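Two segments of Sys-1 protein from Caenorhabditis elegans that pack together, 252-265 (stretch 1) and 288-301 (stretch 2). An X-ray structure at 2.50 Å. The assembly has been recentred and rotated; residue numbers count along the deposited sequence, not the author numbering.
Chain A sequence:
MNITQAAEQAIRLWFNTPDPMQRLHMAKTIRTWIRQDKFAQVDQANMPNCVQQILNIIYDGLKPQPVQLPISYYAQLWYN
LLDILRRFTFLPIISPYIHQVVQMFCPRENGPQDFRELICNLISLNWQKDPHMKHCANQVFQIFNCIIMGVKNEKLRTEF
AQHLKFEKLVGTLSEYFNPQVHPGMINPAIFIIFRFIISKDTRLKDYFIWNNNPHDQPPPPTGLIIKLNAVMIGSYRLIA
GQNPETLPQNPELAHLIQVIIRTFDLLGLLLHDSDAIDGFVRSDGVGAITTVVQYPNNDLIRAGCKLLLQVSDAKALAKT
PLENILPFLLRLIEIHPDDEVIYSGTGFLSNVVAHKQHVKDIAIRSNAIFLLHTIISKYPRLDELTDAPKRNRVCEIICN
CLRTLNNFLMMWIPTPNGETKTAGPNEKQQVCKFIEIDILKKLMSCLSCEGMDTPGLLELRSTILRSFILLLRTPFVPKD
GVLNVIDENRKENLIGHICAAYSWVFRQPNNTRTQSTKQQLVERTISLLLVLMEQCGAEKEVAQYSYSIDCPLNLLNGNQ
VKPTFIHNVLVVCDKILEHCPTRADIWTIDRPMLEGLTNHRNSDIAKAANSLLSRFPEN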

# COMPACT_ATOMS: atom_id res chain seq x y z
N GLU A 252 -26.32 -12.63 -2.76
CA GLU A 252 -25.59 -12.79 -4.01
C GLU A 252 -24.76 -11.55 -4.40
O GLU A 252 -23.62 -11.67 -4.86
CB GLU A 252 -26.54 -13.16 -5.15
N LEU A 253 -25.35 -10.37 -4.21
CA LEU A 253 -24.65 -9.10 -4.43
C LEU A 253 -23.54 -8.90 -3.40
O LEU A 253 -22.44 -8.49 -3.75
CB LEU A 253 -25.63 -7.93 -4.41
CG LEU A 253 -25.12 -6.47 -4.35
CD1 LEU A 253 -24.27 -6.12 -5.58
CD2 LEU A 253 -26.27 -5.47 -4.19
N ALA A 254 -23.83 -9.22 -2.14
CA ALA A 254 -22.84 -9.12 -1.06
C ALA A 254 -21.65 -10.01 -1.34
O ALA A 254 -20.52 -9.67 -1.04
CB ALA A 254 -23.45 -9.46 0.28
N HIS A 255 -21.91 -11.17 -1.92
CA HIS A 255 -20.87 -12.16 -2.13
C HIS A 255 -19.95 -11.71 -3.26
O HIS A 255 -18.74 -11.88 -3.20
CB HIS A 255 -21.48 -13.53 -2.41
CG HIS A 255 -20.49 -14.53 -2.92
ND1 HIS A 255 -20.37 -14.86 -4.25
CD2 HIS A 255 -19.52 -15.23 -2.27
CE1 HIS A 255 -19.39 -15.73 -4.41
NE2 HIS A 255 -18.86 -15.97 -3.22
N LEU A 256 -20.55 -11.16 -4.32
CA LEU A 256 -19.78 -10.69 -5.46
C LEU A 256 -18.94 -9.47 -5.13
O LEU A 256 -17.81 -9.37 -5.58
CB LEU A 256 -20.69 -10.45 -6.66
CG LEU A 256 -21.25 -11.70 -7.35
CD1 LEU A 256 -22.24 -11.32 -8.43
CD2 LEU A 256 -20.17 -12.63 -7.93
N ILE A 257 -19.46 -8.56 -4.32
CA ILE A 257 -18.71 -7.38 -3.91
C ILE A 257 -17.48 -7.86 -3.17
O ILE A 257 -16.36 -7.40 -3.43
CB ILE A 257 -19.56 -6.44 -3.02
CG1 ILE A 257 -20.51 -5.61 -3.90
CG2 ILE A 257 -18.66 -5.51 -2.17
CD1 ILE A 257 -21.59 -4.87 -3.11
N GLN A 258 -17.71 -8.79 -2.25
CA GLN A 258 -16.65 -9.37 -1.42
C GLN A 258 -15.63 -10.11 -2.30
O GLN A 258 -14.44 -10.03 -2.05
CB GLN A 258 -17.26 -10.27 -0.34
CG GLN A 258 -16.58 -10.18 1.04
CD GLN A 258 -16.58 -8.76 1.67
OE1 GLN A 258 -17.56 -8.00 1.58
NE2 GLN A 258 -15.47 -8.42 2.33
N VAL A 259 -16.10 -10.80 -3.33
CA VAL A 259 -15.19 -11.42 -4.29
C VAL A 259 -14.27 -10.38 -4.97
O VAL A 259 -13.08 -10.63 -5.15
CB VAL A 259 -15.96 -12.22 -5.37
CG1 VAL A 259 -15.05 -12.52 -6.57
CG2 VAL A 259 -16.50 -13.51 -4.79
N ILE A 260 -14.83 -9.23 -5.32
CA ILE A 260 -14.04 -8.16 -5.94
C ILE A 260 -12.99 -7.58 -4.97
O ILE A 260 -11.84 -7.34 -5.34
CB ILE A 260 -14.97 -7.04 -6.46
CG1 ILE A 260 -15.76 -7.53 -7.66
CG2 ILE A 260 -14.18 -5.76 -6.77
CD1 ILE A 260 -17.06 -6.79 -7.84
N ILE A 261 -13.41 -7.36 -3.73
CA ILE A 261 -12.53 -6.82 -2.70
C ILE A 261 -11.37 -7.75 -2.38
O ILE A 261 -10.23 -7.32 -2.27
CB ILE A 261 -13.33 -6.44 -1.43
CG1 ILE A 261 -14.26 -5.26 -1.73
CG2 ILE A 261 -12.40 -6.14 -0.27
CD1 ILE A 261 -15.22 -4.85 -0.62
N ARG A 262 -11.64 -9.04 -2.25
CA ARG A 262 -10.58 -9.99 -2.00
C ARG A 262 -9.66 -10.18 -3.21
O ARG A 262 -8.49 -10.52 -3.07
CB ARG A 262 -11.15 -11.33 -1.52
CG ARG A 262 -11.78 -11.28 -0.11
CD ARG A 262 -12.37 -12.65 0.25
NE ARG A 262 -13.11 -12.68 1.51
CZ ARG A 262 -12.72 -13.31 2.62
NH1 ARG A 262 -11.57 -13.99 2.63
NH2 ARG A 262 -13.47 -13.28 3.71
N THR A 263 -10.19 -9.98 -4.41
CA THR A 263 -9.36 -9.99 -5.60
C THR A 263 -8.41 -8.78 -5.62
O THR A 263 -7.25 -8.92 -5.98
CB THR A 263 -10.20 -10.03 -6.86
OG1 THR A 263 -10.95 -11.25 -6.87
CG2 THR A 263 -9.33 -9.97 -8.11
N PHE A 264 -8.90 -7.61 -5.21
CA PHE A 264 -8.04 -6.44 -5.07
C PHE A 264 -6.95 -6.73 -4.04
O PHE A 264 -5.77 -6.47 -4.28
CB PHE A 264 -8.82 -5.18 -4.65
CG PHE A 264 -9.69 -4.57 -5.74
CD1 PHE A 264 -9.35 -4.67 -7.08
CD2 PHE A 264 -10.85 -3.86 -5.40
CE1 PHE A 264 -10.15 -4.07 -8.07
CE2 PHE A 264 -11.66 -3.26 -6.37
CZ PHE A 264 -11.31 -3.37 -7.71
N ASP A 265 -7.34 -7.27 -2.89
CA ASP A 265 -6.39 -7.60 -1.81
C ASP A 265 -5.33 -8.61 -2.27
O ASP A 265 -4.16 -8.43 -1.98
CB ASP A 265 -7.15 -8.14 -0.59
CG ASP A 265 -6.22 -8.44 0.59
OD1 ASP A 265 -5.50 -7.53 1.06
OD2 ASP A 265 -6.21 -9.61 1.06
N ALA A 288 -9.16 -1.82 -15.70
CA ALA A 288 -10.04 -2.74 -15.00
C ALA A 288 -10.46 -2.19 -13.64
O ALA A 288 -11.65 -2.14 -13.32
CB ALA A 288 -9.36 -4.09 -14.85
N ILE A 289 -9.50 -1.76 -12.84
CA ILE A 289 -9.81 -1.17 -11.55
C ILE A 289 -10.78 0.01 -11.65
O ILE A 289 -11.76 0.08 -10.91
CB ILE A 289 -8.54 -0.72 -10.82
CG1 ILE A 289 -7.65 -1.93 -10.52
CG2 ILE A 289 -8.88 -0.01 -9.52
CD1 ILE A 289 -6.28 -1.54 -10.04
N THR A 290 -10.52 0.92 -12.58
CA THR A 290 -11.31 2.13 -12.68
C THR A 290 -12.73 1.84 -13.16
O THR A 290 -13.66 2.54 -12.75
CB THR A 290 -10.62 3.27 -13.50
OG1 THR A 290 -10.46 2.87 -14.85
CG2 THR A 290 -9.25 3.58 -12.94
N THR A 291 -12.90 0.81 -13.99
CA THR A 291 -14.22 0.36 -14.43
C THR A 291 -15.04 -0.16 -13.24
O THR A 291 -16.21 0.17 -13.09
CB THR A 291 -14.13 -0.77 -15.48
OG1 THR A 291 -13.41 -0.30 -16.63
CG2 THR A 291 -15.53 -1.26 -15.94
N VAL A 292 -14.38 -0.96 -12.40
CA VAL A 292 -15.01 -1.65 -11.29
C VAL A 292 -15.42 -0.69 -10.19
O VAL A 292 -16.49 -0.84 -9.60
CB VAL A 292 -14.11 -2.80 -10.76
CG1 VAL A 292 -14.56 -3.28 -9.37
CG2 VAL A 292 -14.11 -3.97 -11.75
N VAL A 293 -14.58 0.31 -9.92
CA VAL A 293 -14.90 1.27 -8.86
C VAL A 293 -15.98 2.29 -9.23
O VAL A 293 -16.23 3.21 -8.48
CB VAL A 293 -13.65 1.98 -8.29
CG1 VAL A 293 -12.66 0.96 -7.75
CG2 VAL A 293 -12.99 2.90 -9.32
N GLN A 294 -16.62 2.10 -10.38
CA GLN A 294 -17.86 2.83 -10.67
C GLN A 294 -19.02 2.33 -9.81
O GLN A 294 -20.03 3.01 -9.68
CB GLN A 294 -18.25 2.73 -12.16
CG GLN A 294 -17.24 3.31 -13.14
CD GLN A 294 -17.55 2.98 -14.61
OE1 GLN A 294 -17.71 3.89 -15.43
NE2 GLN A 294 -17.62 1.69 -14.94
N TYR A 295 -18.90 1.13 -9.22
CA TYR A 295 -19.98 0.62 -8.39
C TYR A 295 -20.06 1.35 -7.04
O TYR A 295 -19.08 1.42 -6.32
CB TYR A 295 -19.91 -0.90 -8.17
CG TYR A 295 -21.19 -1.40 -7.52
CD1 TYR A 295 -22.32 -1.67 -8.29
CD2 TYR A 295 -21.29 -1.53 -6.13
CE1 TYR A 295 -23.50 -2.09 -7.72
CE2 TYR A 295 -22.48 -1.94 -5.54
CZ TYR A 295 -23.59 -2.21 -6.35
OH TYR A 295 -24.78 -2.62 -5.79
N PRO A 296 -21.24 1.88 -6.70
CA PRO A 296 -21.33 2.67 -5.47
C PRO A 296 -21.30 1.81 -4.21
O PRO A 296 -22.34 1.51 -3.63
CB PRO A 296 -22.66 3.42 -5.61
CG PRO A 296 -23.49 2.55 -6.53
CD PRO A 296 -22.53 1.79 -7.42
N ASN A 297 -20.10 1.43 -3.80
CA ASN A 297 -19.86 0.77 -2.53
C ASN A 297 -18.48 1.18 -2.02
O ASN A 297 -17.46 0.96 -2.69
CB ASN A 297 -19.95 -0.74 -2.70
CG ASN A 297 -19.59 -1.48 -1.43
OD1 ASN A 297 -18.41 -1.62 -1.09
ND2 ASN A 297 -20.60 -1.96 -0.72
N ASN A 298 -18.46 1.77 -0.83
CA ASN A 298 -17.25 2.39 -0.30
C ASN A 298 -16.11 1.45 0.06
O ASN A 298 -14.94 1.82 -0.08
CB ASN A 298 -17.60 3.33 0.87
CG ASN A 298 -18.43 4.51 0.41
OD1 ASN A 298 -18.67 4.68 -0.79
ND2 ASN A 298 -18.89 5.32 1.35
N ASP A 299 -16.42 0.24 0.51
CA ASP A 299 -15.37 -0.73 0.79
C ASP A 299 -14.70 -1.12 -0.51
O ASP A 299 -13.48 -1.22 -0.60
CB ASP A 299 -15.92 -1.97 1.51
CG ASP A 299 -16.23 -1.71 2.98
OD1 ASP A 299 -15.58 -0.82 3.59
OD2 ASP A 299 -17.12 -2.40 3.54
N LEU A 300 -15.52 -1.34 -1.52
CA LEU A 300 -15.05 -1.71 -2.83
C LEU A 300 -14.21 -0.55 -3.41
O LEU A 300 -13.10 -0.77 -3.89
CB LEU A 300 -16.24 -2.07 -3.73
CG LEU A 300 -15.98 -2.63 -5.13
CD1 LEU A 300 -17.26 -3.14 -5.74
CD2 LEU A 300 -15.40 -1.56 -6.02
N ILE A 301 -14.72 0.67 -3.31
CA ILE A 301 -13.97 1.83 -3.80
C ILE A 301 -12.64 2.02 -3.05
O ILE A 301 -11.60 2.20 -3.68
CB ILE A 301 -14.85 3.13 -3.81
CG1 ILE A 301 -15.98 2.97 -4.83
CG2 ILE A 301 -13.99 4.37 -4.13
CD1 ILE A 301 -17.17 3.87 -4.59
O HOH W 1 -17.84 -4.83 2.36

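Helices that pack at a distance meet through their side chains, and the fit depends on how the projections of one surface enter the recesses of the other. The contact between residues 252-265 and 288-301 of Sys-1 illustrates the principle with almost no help from polar groups: no direct hydrogen bond joins the two stretches, and the 484 Å² they bury between them comes mostly from apolar and aromatic residues.

Stretch 1 is helical throughout and offers a ridge made by Leu-253, Ile-257, Ile-260 and Phe-264, spaced three or four residues apart, with Ile-261 flanking them. Stretch 2 is a broken surface. A helix ends at Val-292, a type I turn runs from Val-292 to Tyr-295, and a new helix starts after Asn-297. The first helix runs at 151° to stretch 1, with axes no closer than 12.5 Å, and the gap is filled by side chains from both sides, Ile-260 and Phe-264 meeting Ile-289 and Val-292. The backbones lie closer at the second helix: Ile-261 CA is 5.7 Å from Leu-300 CA, whereas Phe-264 CA is 8.5 Å from Ile-289 CA.

Phe-264 is the largest bump. Its ring enters a hollow lined by Ile-289, Val-292 and Leu-300: Phe-264 CE1 lies 4.1 Å from Ile-289 CG1, its CZ 3.7 Å from Val-292 CG1, and its CE2 4.1 Å from Leu-300 CD2. The ring thus touches both helices of stretch 2, bridging the break between them. Leu-300 returns the gesture. Its extended t,t side chain reaches Ile-260, whose CG2 is 4.0 Å from Leu-300 CG, and Ile-257, whose CG1 is 4.5 Å from Leu-300 CD1. The CG2 of Ile-260 also packs 3.6 Å from Val-292 CG1.

Farther along, the CA-to-CB bond of Tyr-295 points toward stretch 1. Ile-257 CD1 lies 3.9 Å from Tyr-295 CE2, and Leu-253 CD1 lies 4.0 Å from Tyr-295 CZ; the tyrosine hydroxyl is hydrogen-bonded elsewhere in the structure. The same Ile-257 CD1 also sits 3.9 Å from Asn-297 ND2, so one methyl contacts both a ring and an amide.

Asn-297 caps the new helix, its OD1 accepting from Leu-300 N at 2.9 Å. Beside this first turn fits Ile-261, whose CA-to-CB bond points sideways but whose tip comes nearer: CD1 lies 3.6 Å from Leu-300 N and equally 3.6 Å from Asp-299 CB. At the exposed margin, one water donates to Gln-258 OE1 (3.3 Å from the water O) and to Asp-299 OD2 (2.8 Å from the same O), a polar link beside an otherwise greasy fit.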